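Side-chain contacts in iron binding protein FbpA (Mannheimia haemolytica, PDB 1Q35), which binds ferric iron, probably in the periplasm as the solute-binding component of an iron-uptake system: residues 62-67 and 293-298; 120-125 and 148-153; 169-174 and 187-192; 201-206 and 210-215. All blocks are in the same frame, centred on the assembly; numbering follows the deposited sequence. Where two conformers were deposited one is given.

Interaction 1: residues 62-67 and 293-298. With EDO (1,2-ethanediol), chain B.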
loop_
_atom_site.group_PDB
_atom_site.type_symbol
_atom_site.label_atom_id
_atom_site.label_comp_id
_atom_site.label_asym_id
_atom_site.label_seq_id
_atom_site.Cartn_x
_atom_site.Cartn_y
_atom_site.Cartn_z
ATOM N N ARG A 62 -0.839 9.042 3.191
ATOM C CA ARG A 62 -0.302 9.262 4.537
ATOM C C ARG A 62 1.022 10.021 4.486
ATOM O O ARG A 62 1.264 10.921 5.297
ATOM C CB ARG A 62 -0.102 7.940 5.278
ATOM C CG ARG A 62 0.410 8.088 6.714
ATOM C CD ARG A 62 -0.604 8.654 7.691
ATOM N NE ARG A 62 -1.545 7.638 8.146
ATOM C CZ ARG A 62 -2.605 7.877 8.911
ATOM N NH1 ARG A 62 -3.395 6.872 9.263
ATOM N NH2 ARG A 62 -2.882 9.104 9.338
ATOM N N VAL A 63 1.884 9.652 3.547
ATOM C CA VAL A 63 3.149 10.352 3.353
ATOM C C VAL A 63 2.910 11.840 3.142
ATOM O O VAL A 63 3.559 12.673 3.781
ATOM C CB VAL A 63 3.923 9.792 2.140
ATOM C CG1 VAL A 63 5.053 10.720 1.732
ATOM C CG2 VAL A 63 4.470 8.409 2.451
ATOM N N MET A 64 1.981 12.181 2.259
ATOM C CA MET A 64 1.731 13.585 1.946
ATOM C C MET A 64 1.012 14.298 3.087
ATOM O O MET A 64 1.240 15.482 3.295
ATOM C CB MET A 64 0.969 13.733 0.626
ATOM C CG MET A 64 1.743 13.260 -0.588
ATOM S SD MET A 64 3.441 13.882 -0.678
ATOM C CE MET A 64 3.166 15.641 -0.674
ATOM N N GLU A 65 0.192 13.596 3.864
ATOM C CA GLU A 65 -0.390 14.178 5.074
ATOM C C GLU A 65 0.729 14.662 6.000
ATOM O O GLU A 65 0.682 15.780 6.523
ATOM C CB GLU A 65 -1.266 13.162 5.814
ATOM C CG GLU A 65 -1.921 13.721 7.073
ATOM C CD GLU A 65 -2.589 12.663 7.934
ATOM O OE1 GLU A 65 -3.079 13.022 9.030
ATOM O OE2 GLU A 65 -2.627 11.479 7.528
ATOM N N ILE A 66 1.737 13.817 6.187
ATOM C CA ILE A 66 2.861 14.117 7.072
ATOM C C ILE A 66 3.695 15.268 6.519
ATOM O O ILE A 66 4.020 16.221 7.236
ATOM C CB ILE A 66 3.726 12.843 7.275
ATOM C CG1 ILE A 66 2.941 11.785 8.060
ATOM C CG2 ILE A 66 5.035 13.175 7.987
ATOM C CD1 ILE A 66 3.456 10.372 7.891
ATOM N N VAL A 67 4.022 15.189 5.238
ATOM C CA VAL A 67 4.874 16.176 4.591
ATOM C C VAL A 67 4.171 17.538 4.506
ATOM O O VAL A 67 4.786 18.569 4.802
ATOM C CB VAL A 67 5.322 15.665 3.205
ATOM C CG1 VAL A 67 6.017 16.755 2.399
ATOM C CG2 VAL A 67 6.249 14.458 3.377
ATOM N N LYS A 293 0.855 10.448 -11.388
ATOM C CA LYS A 293 1.921 10.786 -10.454
ATOM C C LYS A 293 1.461 10.508 -9.024
ATOM O O LYS A 293 0.304 10.750 -8.680
ATOM C CB LYS A 293 2.294 12.257 -10.582
ATOM C CG LYS A 293 3.087 12.617 -11.812
ATOM C CD LYS A 293 4.331 13.434 -11.452
ATOM C CE LYS A 293 4.011 14.686 -10.632
ATOM N NZ LYS A 293 4.807 14.773 -9.369
ATOM N N LEU A 294 2.377 10.044 -8.179
ATOM C CA LEU A 294 2.039 9.690 -6.804
ATOM C C LEU A 294 1.366 10.843 -6.060
ATOM O O LEU A 294 0.365 10.638 -5.380
ATOM C CB LEU A 294 3.289 9.210 -6.059
ATOM C CG LEU A 294 3.753 7.794 -6.426
ATOM C CD1 LEU A 294 5.168 7.520 -5.916
ATOM C CD2 LEU A 294 2.782 6.739 -5.895
ATOM N N GLU A 295 1.887 12.060 -6.206
ATOM C CA GLU A 295 1.312 13.218 -5.524
ATOM C C GLU A 295 -0.105 13.518 -5.992
ATOM O O GLU A 295 -0.895 14.071 -5.236
ATOM C CB GLU A 295 2.183 14.462 -5.715
ATOM C CG GLU A 295 3.497 14.427 -4.951
ATOM C CD GLU A 295 4.665 13.911 -5.776
ATOM O OE1 GLU A 295 4.456 13.187 -6.777
ATOM O OE2 GLU A 295 5.814 14.222 -5.406
ATOM N N ASP A 296 -0.414 13.169 -7.237
ATOM C CA ASP A 296 -1.746 13.395 -7.783
ATOM C C ASP A 296 -2.778 12.372 -7.301
ATOM O O ASP A 296 -3.971 12.608 -7.442
ATOM C CB ASP A 296 -1.694 13.466 -9.303
ATOM C CG ASP A 296 -0.961 14.693 -9.793
ATOM O OD1 ASP A 296 -1.122 15.769 -9.177
ATOM O OD2 ASP A 296 -0.201 14.646 -10.777
ATOM N N ILE A 297 -2.329 11.249 -6.741
ATOM C CA ILE A 297 -3.216 10.373 -5.973
ATOM C C ILE A 297 -3.563 11.078 -4.660
ATOM O O ILE A 297 -4.736 11.303 -4.351
ATOM C CB ILE A 297 -2.550 9.001 -5.685
ATOM C CG1 ILE A 297 -2.230 8.265 -6.989
ATOM C CG2 ILE A 297 -3.447 8.149 -4.779
ATOM C CD1 ILE A 297 -1.327 7.057 -6.791
ATOM N N ALA A 298 -2.532 11.431 -3.893
ATOM C CA ALA A 298 -2.721 11.987 -2.558
ATOM C C ALA A 298 -3.561 13.258 -2.559
ATOM O O ALA A 298 -4.324 13.504 -1.636
ATOM C CB ALA A 298 -1.374 12.249 -1.899
HETATM C C1 EDO B . -3.935 13.725 2.694
HETATM O O1 EDO B . -3.723 14.646 3.755
HETATM C C2 EDO B . -2.994 14.070 1.549
HETATM O O2 EDO B . -3.336 15.345 1.019
#

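Interaction 2: residues 120-125 and 148-153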
loop_
_atom_site.group_PDB
_atom_site.type_symbol
_atom_site.label_atom_id
_atom_site.label_comp_id
_atom_site.label_asym_id
_atom_site.label_seq_id
_atom_site.Cartn_x
_atom_site.Cartn_y
_atom_site.Cartn_z
ATOM N N ASP A 120 -11.606 -3.544 -15.804
ATOM C CA ASP A 120 -11.312 -2.333 -15.047
ATOM C C ASP A 120 -11.931 -2.465 -13.658
ATOM O O ASP A 120 -12.932 -3.161 -13.483
ATOM C CB ASP A 120 -11.946 -1.156 -15.795
ATOM C CG ASP A 120 -11.421 0.194 -15.370
ATOM O OD1 ASP A 120 -11.518 0.556 -14.176
ATOM O OD2 ASP A 120 -10.951 0.986 -16.212
ATOM N N TYR A 121 -11.353 -1.785 -12.668
ATOM C CA TYR A 121 -12.041 -1.578 -11.385
ATOM C C TYR A 121 -13.509 -1.207 -11.590
ATOM O O TYR A 121 -14.382 -1.704 -10.886
ATOM C CB TYR A 121 -11.363 -0.470 -10.566
ATOM C CG TYR A 121 -9.899 -0.729 -10.325
ATOM C CD1 TYR A 121 -9.474 -1.552 -9.290
ATOM C CD2 TYR A 121 -8.932 -0.179 -11.162
ATOM C CE1 TYR A 121 -8.126 -1.807 -9.083
ATOM C CE2 TYR A 121 -7.587 -0.436 -10.968
ATOM C CZ TYR A 121 -7.191 -1.244 -9.929
ATOM O OH TYR A 121 -5.856 -1.507 -9.754
ATOM N N LEU A 122 -13.764 -0.325 -12.551
ATOM C CA LEU A 122 -15.112 0.166 -12.834
ATOM C C LEU A 122 -16.114 -0.939 -13.115
ATOM O O LEU A 122 -17.305 -0.783 -12.841
ATOM C CB LEU A 122 -15.094 1.113 -14.032
ATOM C CG LEU A 122 -14.420 2.463 -13.819
ATOM C CD1 LEU A 122 -14.192 3.138 -15.156
ATOM C CD2 LEU A 122 -15.256 3.346 -12.896
ATOM N N ASP A 123 -15.657 -2.042 -13.693
ATOM C CA ASP A 123 -16.556 -3.146 -14.014
ATOM C C ASP A 123 -17.197 -3.758 -12.770
ATOM O O ASP A 123 -18.317 -4.255 -12.843
ATOM C CB ASP A 123 -15.837 -4.177 -14.881
ATOM C CG ASP A 123 -15.512 -3.615 -16.241
ATOM O OD1 ASP A 123 -14.348 -3.626 -16.642
ATOM O OD2 ASP A 123 -16.359 -3.055 -16.963
ATOM N N LEU A 124 -16.516 -3.684 -11.631
ATOM C CA LEU A 124 -17.046 -4.222 -10.375
ATOM C C LEU A 124 -18.307 -3.517 -9.870
ATOM O O LEU A 124 -18.985 -4.046 -8.992
ATOM C CB LEU A 124 -15.973 -4.204 -9.281
ATOM C CG LEU A 124 -14.717 -5.040 -9.537
ATOM C CD1 LEU A 124 -13.738 -4.843 -8.388
ATOM C CD2 LEU A 124 -15.060 -6.508 -9.708
ATOM N N ALA A 125 -18.614 -2.340 -10.412
ATOM C CA ALA A 125 -19.825 -1.599 -10.053
ATOM C C ALA A 125 -21.016 -1.915 -10.959
ATOM O O ALA A 125 -22.115 -1.412 -10.726
ATOM C CB ALA A 125 -19.543 -0.102 -10.079
ATOM N N ALA A 148 -9.117 7.873 -4.882
ATOM C CA ALA A 148 -8.505 9.170 -5.141
ATOM C C ALA A 148 -7.918 9.235 -6.548
ATOM O O ALA A 148 -8.087 10.229 -7.245
ATOM C CB ALA A 148 -7.438 9.456 -4.108
ATOM N N ALA A 149 -7.246 8.165 -6.972
ATOM C CA ALA A 149 -6.756 8.085 -8.344
ATOM C C ALA A 149 -7.929 8.148 -9.324
ATOM O O ALA A 149 -7.861 8.822 -10.351
ATOM C CB ALA A 149 -5.955 6.813 -8.562
ATOM N N MET A 150 -9.018 7.456 -8.997
ATOM C CA MET A 150 -10.196 7.461 -9.850
ATOM C C MET A 150 -10.777 8.875 -9.979
ATOM O O MET A 150 -11.213 9.257 -11.056
ATOM C CB MET A 150 -11.227 6.452 -9.345
ATOM C CG MET A 150 -10.709 5.017 -9.434
ATOM S SD MET A 150 -11.827 3.756 -8.836
ATOM C CE MET A 150 -12.918 3.604 -10.258
ATOM N N ILE A 151 -10.751 9.669 -8.914
ATOM C CA ILE A 151 -11.198 11.057 -9.011
ATOM C C ILE A 151 -10.330 11.855 -9.992
ATOM O O ILE A 151 -10.841 12.641 -10.786
ATOM C CB ILE A 151 -11.235 11.739 -7.628
ATOM C CG1 ILE A 151 -12.363 11.154 -6.774
ATOM C CG2 ILE A 151 -11.397 13.261 -7.777
ATOM C CD1 ILE A 151 -12.332 11.611 -5.335
ATOM N N GLU A 152 -9.020 11.655 -9.954
ATOM C CA GLU A 152 -8.139 12.327 -10.912
ATOM C C GLU A 152 -8.553 12.003 -12.350
ATOM O O GLU A 152 -8.570 12.879 -13.218
ATOM C CB GLU A 152 -6.679 11.924 -10.677
ATOM C CG GLU A 152 -5.661 12.726 -11.478
ATOM C CD GLU A 152 -5.375 14.109 -10.920
ATOM O OE1 GLU A 152 -6.106 14.587 -10.025
ATOM O OE2 GLU A 152 -4.400 14.740 -11.390
ATOM N N HIS A 153 -8.893 10.743 -12.598
ATOM C CA HIS A 153 -9.225 10.284 -13.941
ATOM C C HIS A 153 -10.643 10.634 -14.383
ATOM O O HIS A 153 -10.874 10.830 -15.571
ATOM C CB HIS A 153 -9.058 8.764 -14.045
ATOM C CG HIS A 153 -7.670 8.275 -13.777
ATOM N ND1 HIS A 153 -6.542 8.873 -14.303
ATOM C CD2 HIS A 153 -7.233 7.222 -13.052
ATOM C CE1 HIS A 153 -5.472 8.210 -13.903
ATOM N NE2 HIS A 153 -5.863 7.205 -13.140
#

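Interaction 3: residues 169-174 and 187-192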
loop_
_atom_site.group_PDB
_atom_site.type_symbol
_atom_site.label_atom_id
_atom_site.label_comp_id
_atom_site.label_asym_id
_atom_site.label_seq_id
_atom_site.Cartn_x
_atom_site.Cartn_y
_atom_site.Cartn_z
ATOM N N ASN A 169 -23.059 -4.044 -4.864
ATOM C CA ASN A 169 -22.638 -5.381 -5.272
ATOM C C ASN A 169 -21.928 -6.195 -4.195
ATOM O O ASN A 169 -21.530 -7.332 -4.445
ATOM C CB ASN A 169 -21.745 -5.287 -6.517
ATOM C CG ASN A 169 -22.517 -4.895 -7.761
ATOM O OD1 ASN A 169 -23.755 -4.939 -7.784
ATOM N ND2 ASN A 169 -21.798 -4.527 -8.814
ATOM N N LEU A 170 -21.789 -5.646 -2.996
ATOM C CA LEU A 170 -21.076 -6.345 -1.935
ATOM C C LEU A 170 -21.855 -7.567 -1.448
ATOM O O LEU A 170 -23.084 -7.515 -1.284
ATOM C CB LEU A 170 -20.778 -5.417 -0.760
ATOM C CG LEU A 170 -19.874 -4.222 -1.086
ATOM C CD1 LEU A 170 -19.625 -3.405 0.153
ATOM C CD2 LEU A 170 -18.551 -4.640 -1.731
ATOM N N ALA A 171 -21.121 -8.650 -1.213
ATOM C CA ALA A 171 -21.679 -9.911 -0.736
ATOM C C ALA A 171 -21.864 -9.901 0.772
ATOM O O ALA A 171 -22.647 -10.692 1.305
ATOM C CB ALA A 171 -20.759 -11.054 -1.128
ATOM N N ARG A 172 -21.122 -9.040 1.457
ATOM C CA ARG A 172 -21.194 -8.916 2.903
ATOM C C ARG A 172 -20.729 -7.523 3.317
ATOM O O ARG A 172 -20.072 -6.809 2.547
ATOM C CB ARG A 172 -20.311 -9.972 3.571
ATOM C CG ARG A 172 -18.819 -9.758 3.369
ATOM C CD ARG A 172 -17.959 -10.850 3.971
ATOM N NE ARG A 172 -16.538 -10.543 3.842
ATOM C CZ ARG A 172 -15.564 -11.269 4.374
ATOM N NH1 ARG A 172 -15.842 -12.368 5.062
ATOM N NH2 ARG A 172 -14.305 -10.905 4.204
ATOM N N LYS A 173 -21.054 -7.148 4.544
ATOM C CA LYS A 173 -20.583 -5.902 5.128
ATOM C C LYS A 173 -19.054 -5.860 5.088
ATOM O O LYS A 173 -18.404 -6.843 5.453
ATOM C CB LYS A 173 -21.067 -5.811 6.576
ATOM C CG LYS A 173 -20.726 -4.515 7.270
ATOM C CD LYS A 173 -21.410 -4.429 8.629
ATOM C CE LYS A 173 -20.818 -3.325 9.483
ATOM N NZ LYS A 173 -21.011 -1.979 8.885
ATOM N N PRO A 174 -18.460 -4.751 4.640
ATOM C CA PRO A 174 -16.998 -4.631 4.674
ATOM C C PRO A 174 -16.422 -4.972 6.047
ATOM O O PRO A 174 -16.877 -4.457 7.069
ATOM C CB PRO A 174 -16.763 -3.166 4.299
ATOM C CG PRO A 174 -17.885 -2.853 3.403
ATOM C CD PRO A 174 -19.076 -3.565 4.016
ATOM N N GLU A 187 -13.987 -19.663 0.640
ATOM C CA GLU A 187 -15.170 -20.218 1.303
ATOM C C GLU A 187 -16.447 -20.131 0.460
ATOM O O GLU A 187 -17.449 -20.757 0.791
ATOM C CB GLU A 187 -15.382 -19.536 2.654
ATOM C CG GLU A 187 -14.301 -19.872 3.667
ATOM C CD GLU A 187 -14.460 -19.139 4.988
ATOM O OE1 GLU A 187 -13.601 -19.336 5.871
ATOM O OE2 GLU A 187 -15.430 -18.369 5.149
ATOM N N GLY A 188 -16.418 -19.369 -0.629
ATOM C CA GLY A 188 -17.550 -19.259 -1.531
ATOM C C GLY A 188 -18.455 -18.064 -1.287
ATOM O O GLY A 188 -19.455 -17.913 -1.972
ATOM N N ILE A 189 -18.099 -17.213 -0.331
ATOM C CA ILE A 189 -18.906 -16.044 0.026
ATOM C C ILE A 189 -18.892 -14.991 -1.075
ATOM O O ILE A 189 -19.884 -14.310 -1.317
ATOM C CB ILE A 189 -18.389 -15.428 1.351
ATOM C CG1 ILE A 189 -18.611 -16.393 2.525
ATOM C CG2 ILE A 189 -19.037 -14.073 1.617
ATOM C CD1 ILE A 189 -20.065 -16.730 2.806
ATOM N N CYS A 190 -17.757 -14.842 -1.730
ATOM C CA CYS A 190 -17.685 -13.911 -2.847
ATOM C C CYS A 190 -16.765 -14.440 -3.927
ATOM O O CYS A 190 -16.046 -15.422 -3.738
ATOM C CB CYS A 190 -17.244 -12.525 -2.384
ATOM S SG CYS A 190 -15.955 -12.569 -1.144
ATOM N N ASP A 191 -16.821 -13.768 -5.066
ATOM C CA ASP A 191 -16.140 -14.189 -6.277
ATOM C C ASP A 191 -15.080 -13.207 -6.760
ATOM O O ASP A 191 -14.248 -13.578 -7.579
ATOM C CB ASP A 191 -17.165 -14.368 -7.397
ATOM C CG ASP A 191 -18.127 -15.513 -7.149
ATOM O OD1 ASP A 191 -17.960 -16.256 -6.161
ATOM O OD2 ASP A 191 -19.078 -15.732 -7.926
ATOM N N TYR A 192 -15.162 -11.957 -6.298
ATOM C CA TYR A 192 -14.237 -10.880 -6.656
ATOM C C TYR A 192 -13.873 -10.145 -5.385
ATOM O O TYR A 192 -14.745 -9.876 -4.561
ATOM C CB TYR A 192 -14.897 -9.863 -7.598
ATOM C CG TYR A 192 -15.445 -10.449 -8.884
ATOM C CD1 TYR A 192 -16.672 -11.109 -8.903
ATOM C CD2 TYR A 192 -14.750 -10.328 -10.086
ATOM C CE1 TYR A 192 -17.178 -11.656 -10.073
ATOM C CE2 TYR A 192 -15.254 -10.871 -11.263
ATOM C CZ TYR A 192 -16.465 -11.540 -11.245
ATOM O OH TYR A 192 -16.955 -12.087 -12.405
#

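Interaction 4: residues 201-206 and 210-215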
loop_
_atom_site.group_PDB
_atom_site.type_symbol
_atom_site.label_atom_id
_atom_site.label_comp_id
_atom_site.label_asym_id
_atom_site.label_seq_id
_atom_site.Cartn_x
_atom_site.Cartn_y
_atom_site.Cartn_z
ATOM N N GLY A 201 1.367 -13.459 -2.385
ATOM C CA GLY A 201 2.601 -14.164 -2.082
ATOM C C GLY A 201 2.750 -14.509 -0.610
ATOM O O GLY A 201 3.188 -15.607 -0.263
ATOM N N LYS A 202 2.381 -13.583 0.266
ATOM C CA LYS A 202 2.402 -13.862 1.698
ATOM C C LYS A 202 1.513 -15.059 2.042
ATOM O O LYS A 202 1.902 -15.909 2.834
ATOM C CB LYS A 202 1.956 -12.642 2.504
ATOM C CG LYS A 202 2.921 -11.457 2.464
ATOM C CD LYS A 202 4.327 -11.795 2.956
ATOM C CE LYS A 202 4.351 -12.257 4.408
ATOM N NZ LYS A 202 5.680 -12.780 4.821
ATOM N N MET A 203 0.324 -15.129 1.452
ATOM C CA MET A 203 -0.597 -16.240 1.721
ATOM C C MET A 203 -0.024 -17.557 1.203
ATOM O O MET A 203 -0.084 -18.577 1.891
ATOM C CB MET A 203 -1.977 -15.972 1.116
ATOM C CG MET A 203 -2.761 -14.910 1.866
ATOM S SD MET A 203 -4.433 -14.638 1.239
ATOM C CE MET A 203 -4.098 -13.875 -0.355
ATOM N N LEU A 204 0.557 -17.539 0.009
ATOM C CA LEU A 204 1.156 -18.745 -0.562
ATOM C C LEU A 204 2.290 -19.297 0.308
ATOM O O LEU A 204 2.482 -20.513 0.369
ATOM C CB LEU A 204 1.670 -18.482 -1.978
ATOM C CG LEU A 204 0.596 -18.360 -3.061
ATOM C CD1 LEU A 204 1.184 -17.815 -4.356
ATOM C CD2 LEU A 204 -0.083 -19.710 -3.298
ATOM N N ASP A 205 3.022 -18.409 0.982
ATOM C CA ASP A 205 4.151 -18.793 1.837
ATOM C C ASP A 205 3.717 -19.307 3.212
ATOM O O ASP A 205 4.537 -19.852 3.953
ATOM C CB ASP A 205 5.089 -17.595 2.063
ATOM C CG ASP A 205 6.047 -17.345 0.915
ATOM O OD1 ASP A 205 6.124 -18.137 -0.052
ATOM O OD2 ASP A 205 6.800 -16.345 0.921
ATOM N N ASP A 206 2.452 -19.101 3.566
ATOM C CA ASP A 206 1.922 -19.438 4.886
ATOM C C ASP A 206 1.133 -20.742 4.802
ATOM O O ASP A 206 0.211 -20.858 4.004
ATOM C CB ASP A 206 1.020 -18.299 5.378
ATOM C CG ASP A 206 0.749 -18.351 6.874
ATOM O OD1 ASP A 206 0.681 -19.459 7.443
ATOM O OD2 ASP A 206 0.571 -17.326 7.561
ATOM N N LYS A 210 -2.279 -20.691 2.492
ATOM C CA LYS A 210 -1.964 -21.040 1.111
ATOM C C LYS A 210 -3.211 -21.522 0.360
ATOM O O LYS A 210 -3.369 -21.239 -0.819
ATOM C CB LYS A 210 -0.862 -22.098 1.081
ATOM C CG LYS A 210 -0.331 -22.480 -0.287
ATOM C CD LYS A 210 0.207 -23.917 -0.312
ATOM C CE LYS A 210 1.003 -24.309 0.928
ATOM N NZ LYS A 210 0.189 -25.128 1.877
ATOM N N SER A 211 -4.104 -22.222 1.054
ATOM C CA SER A 211 -5.351 -22.691 0.444
ATOM C C SER A 211 -6.263 -21.534 0.029
ATOM O O SER A 211 -7.047 -21.668 -0.913
ATOM C CB SER A 211 -6.108 -23.645 1.383
ATOM O OG SER A 211 -6.589 -22.983 2.535
ATOM N N TRP A 212 -6.160 -20.404 0.727
ATOM C CA TRP A 212 -6.919 -19.213 0.351
ATOM C C TRP A 212 -6.442 -18.716 -1.014
ATOM O O TRP A 212 -7.242 -18.511 -1.925
ATOM C CB TRP A 212 -6.784 -18.084 1.379
ATOM C CG TRP A 212 -7.019 -18.443 2.821
ATOM C CD1 TRP A 212 -7.427 -19.648 3.337
ATOM C CD2 TRP A 212 -6.848 -17.571 3.936
ATOM N NE1 TRP A 212 -7.506 -19.568 4.705
ATOM C CE2 TRP A 212 -7.158 -18.304 5.101
ATOM C CE3 TRP A 212 -6.457 -16.233 4.074
ATOM C CZ2 TRP A 212 -7.099 -17.745 6.379
ATOM C CZ3 TRP A 212 -6.397 -15.678 5.340
ATOM C CH2 TRP A 212 -6.717 -16.433 6.477
ATOM N N ALA A 213 -5.130 -18.537 -1.146
ATOM C CA ALA A 213 -4.543 -18.086 -2.403
ATOM C C ALA A 213 -4.797 -19.075 -3.533
ATOM O O ALA A 213 -5.076 -18.668 -4.649
ATOM C CB ALA A 213 -3.054 -17.842 -2.239
ATOM N N GLU A 214 -4.708 -20.373 -3.240
ATOM C CA GLU A 214 -4.904 -21.403 -4.257
ATOM C C GLU A 214 -6.317 -21.411 -4.835
ATOM O O GLU A 214 -6.517 -21.863 -5.958
ATOM C CB GLU A 214 -4.550 -22.787 -3.695
ATOM C CG GLU A 214 -3.053 -22.973 -3.491
ATOM C CD GLU A 214 -2.685 -24.188 -2.655
ATOM O OE1 GLU A 214 -1.506 -24.588 -2.720
ATOM O OE2 GLU A 214 -3.546 -24.735 -1.933
ATOM N N ALA A 215 -7.282 -20.901 -4.073
ATOM C CA ALA A 215 -8.664 -20.786 -4.529
ATOM C C ALA A 215 -8.935 -19.523 -5.346
ATOM O O ALA A 215 -10.050 -19.325 -5.804
ATOM C CB ALA A 215 -9.596 -20.829 -3.343
#

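Interaction 1: residues 62-67 and 293-298
Met-64 and Ala-298 meet where helix 60-68 passes the short helix 294-298, and their CA atoms, 6.5 Å apart, mark the nearest approach of the two backbones. Both residues direct CB at the opposite helix, and the contact is small and purely apolar. CG of Met-64 lies 3.5 Å from CB of Ala-298, with CB of Met-64 only slightly farther from that methyl. The methionine places CG anti to its carbonyl carbon (chi1 -65°) and then folds at chi2 and chi3, which carries the sulfur past the alanine toward Glu-295, whose CG stands 4.3 Å from SD. In this periplasmic-binding-protein fold the contact joins elements more than 220 residues apart in sequence, and Trp-95 touches both Met-64 and Glu-295 beside it. Two salt bridges stay within a segment: Lys-293 NZ reaches Glu-295 OE1 at 3.1 Å from above the carboxylate plane, while Arg-62 and Glu-65 pair through a weak, bent hydrogen bond from NH2 to OE2. A 1,2-ethanediol molecule, probably picked up during crystallisation, sits next to the junction; its O2 gives a weak, 3.4 Å hydrogen bond to Ala-298 O, and its O1 lies against CB of Glu-65.

Interaction 2: residues 120-125 and 148-153
Met-150 reaches from helix 141-168 to Leu-122 and Tyr-121 in a 3-10 turn, a helix-to-loop contact buried within the periplasmic-binding-protein fold. The backbones stay well separated, with CA atoms of Leu-122 and Met-150 9.3 Å apart, and the methionine spans the gap almost alone. Its CB points at the 3-10 segment. CG is set anti to the carbonyl carbon, and the next torsion is fully extended, giving an extended run from CA to SD whose CB, CG and SD touch nothing in segment 120-125. The bend comes at the rotation about CG-SD (chi3 80°), and the terminal methyl does the touching. CE packs 3.5 Å from CD2 of Leu-122 and 4.0 Å from CG of the same leucine, the two side chains running past each other in opposite senses. CE also comes within 4.4 Å of CB of Tyr-121, a looser contact made near the root of the tyrosine. The phenol itself is held elsewhere, its OH hydrogen-bonded to Arg-103 O and His-228 N, while Phe-162, farther along helix 141-168, also packs on Met-150. Asp-120 forms an Asx turn at the start of the 3-10 segment, Leu-122 N donating to its OD1, and Asp-123 OD1 accepts from Asp-120 N at 2.9 Å. The Leu-122 bond is nearly straight, 176° at the hydrogen, and meets OD1 on the anti side of the carboxylate, 30° out of its plane.

Interaction 3: residues 169-174 and 187-192
Ala-171 packs its methyl against Ile-189 and Cys-190, and this is the close part of a contact between two irregular loops. CB of Ala-171 lies 3.4 Å from the carbonyl O of Ile-189 and 4.0 Å from CB of Cys-190. The backbones are correspondingly near, with CA atoms of Ala-171 and Cys-190 6.0 Å apart. Cys-190 is buried and held by its disulfide to Cys-134, while its carbonyl O accepts a hydrogen bond from Arg-111.

Toward solvent the fit slackens. Ile-189 is exposed, and both it and Cys-190 were modelled in two conformers; in the one described, CG2 of Ile-189 meets CD of Arg-172 at 4.1 Å, the two side chains crossing at about a right angle. Arg-172 holds CG between backbone N and carbonyl carbon (chi1 69°) and then runs extended to NE, which brings CD across CG2 of the isoleucine and delivers NH2 to Gln-181. Its NH1 remains 6.0 Å from Glu-187 OE2, too far for a salt bridge, though the opposite charges may attract weakly. Just before Ile-189, Gly-188 takes positive phi and ends helix 178-187 in a Schellman motif. The two loops flank that helix, and the second is tied by its disulfide to strand 133-134 before it enters strand 192-196.

Interaction 4: residues 201-206 and 210-215
Met-203 and the tip of Leu-204 meet Lys-210, Trp-212 and Ala-213 between two short helices joined by a tight turn, 201-205 and 210-214, which lie at 128° between their directions, with axes 7.4 Å apart at closest approach. Ala-213 fills the middle. Its methyl, aimed at the first helix, stands 3.7 Å from CD2 of Leu-204 and 4.0 Å from CB of Met-203, touching two larger side chains. To one side Met-203 and Trp-212 cross at about a right angle in a Met-aromatic contact: the sulfur comes to the edge of the indole, near its plane, instead of lying over a face. To the other, Leu-204 and Lys-210 cross in the same way. With CG anti to its backbone N (chi1 -175°), Lys-210 takes its methylenes across Leu-204, CG coming 3.5 Å from the carbonyl O of that residue. A weak bond from Lys-210 N to Asp-206 O closes the turn. Helix 198-205 begins with Tyr-198 and Tyr-199, which bind ferric iron in another structure of this protein, and the side chain of Met-203 is about 5 Å from that of Tyr-199. At the indole, SD of Met-203 is 3.8 Å from CE3 of Trp-212.

Interactions 2, 3 and 4 follow one another along the chain, whereas interaction 1 joins segments that enclose all three. Interactions 1 and 2 have centres 18 Å apart and touch where Ile-297 meets Ala-148, so helix 294-298 packs on helix 141-168. Interaction 3, centred 19 Å from interaction 2, is joined to it by a probable hydrogen bond from Asn-169 ND2 to Leu-124 O. Interactions 3 and 4 approach to about 6 Å at their nearest atoms without touching, strand 192-196 running on from interaction 3 toward helix 198-205 of interaction 4. Interactions 1 and 4 have centres 31 Å apart, across the chain's centre. Only interaction 4 adjoins the iron-binding Tyr-198 and Tyr-199; the others join elements of the surrounding fold.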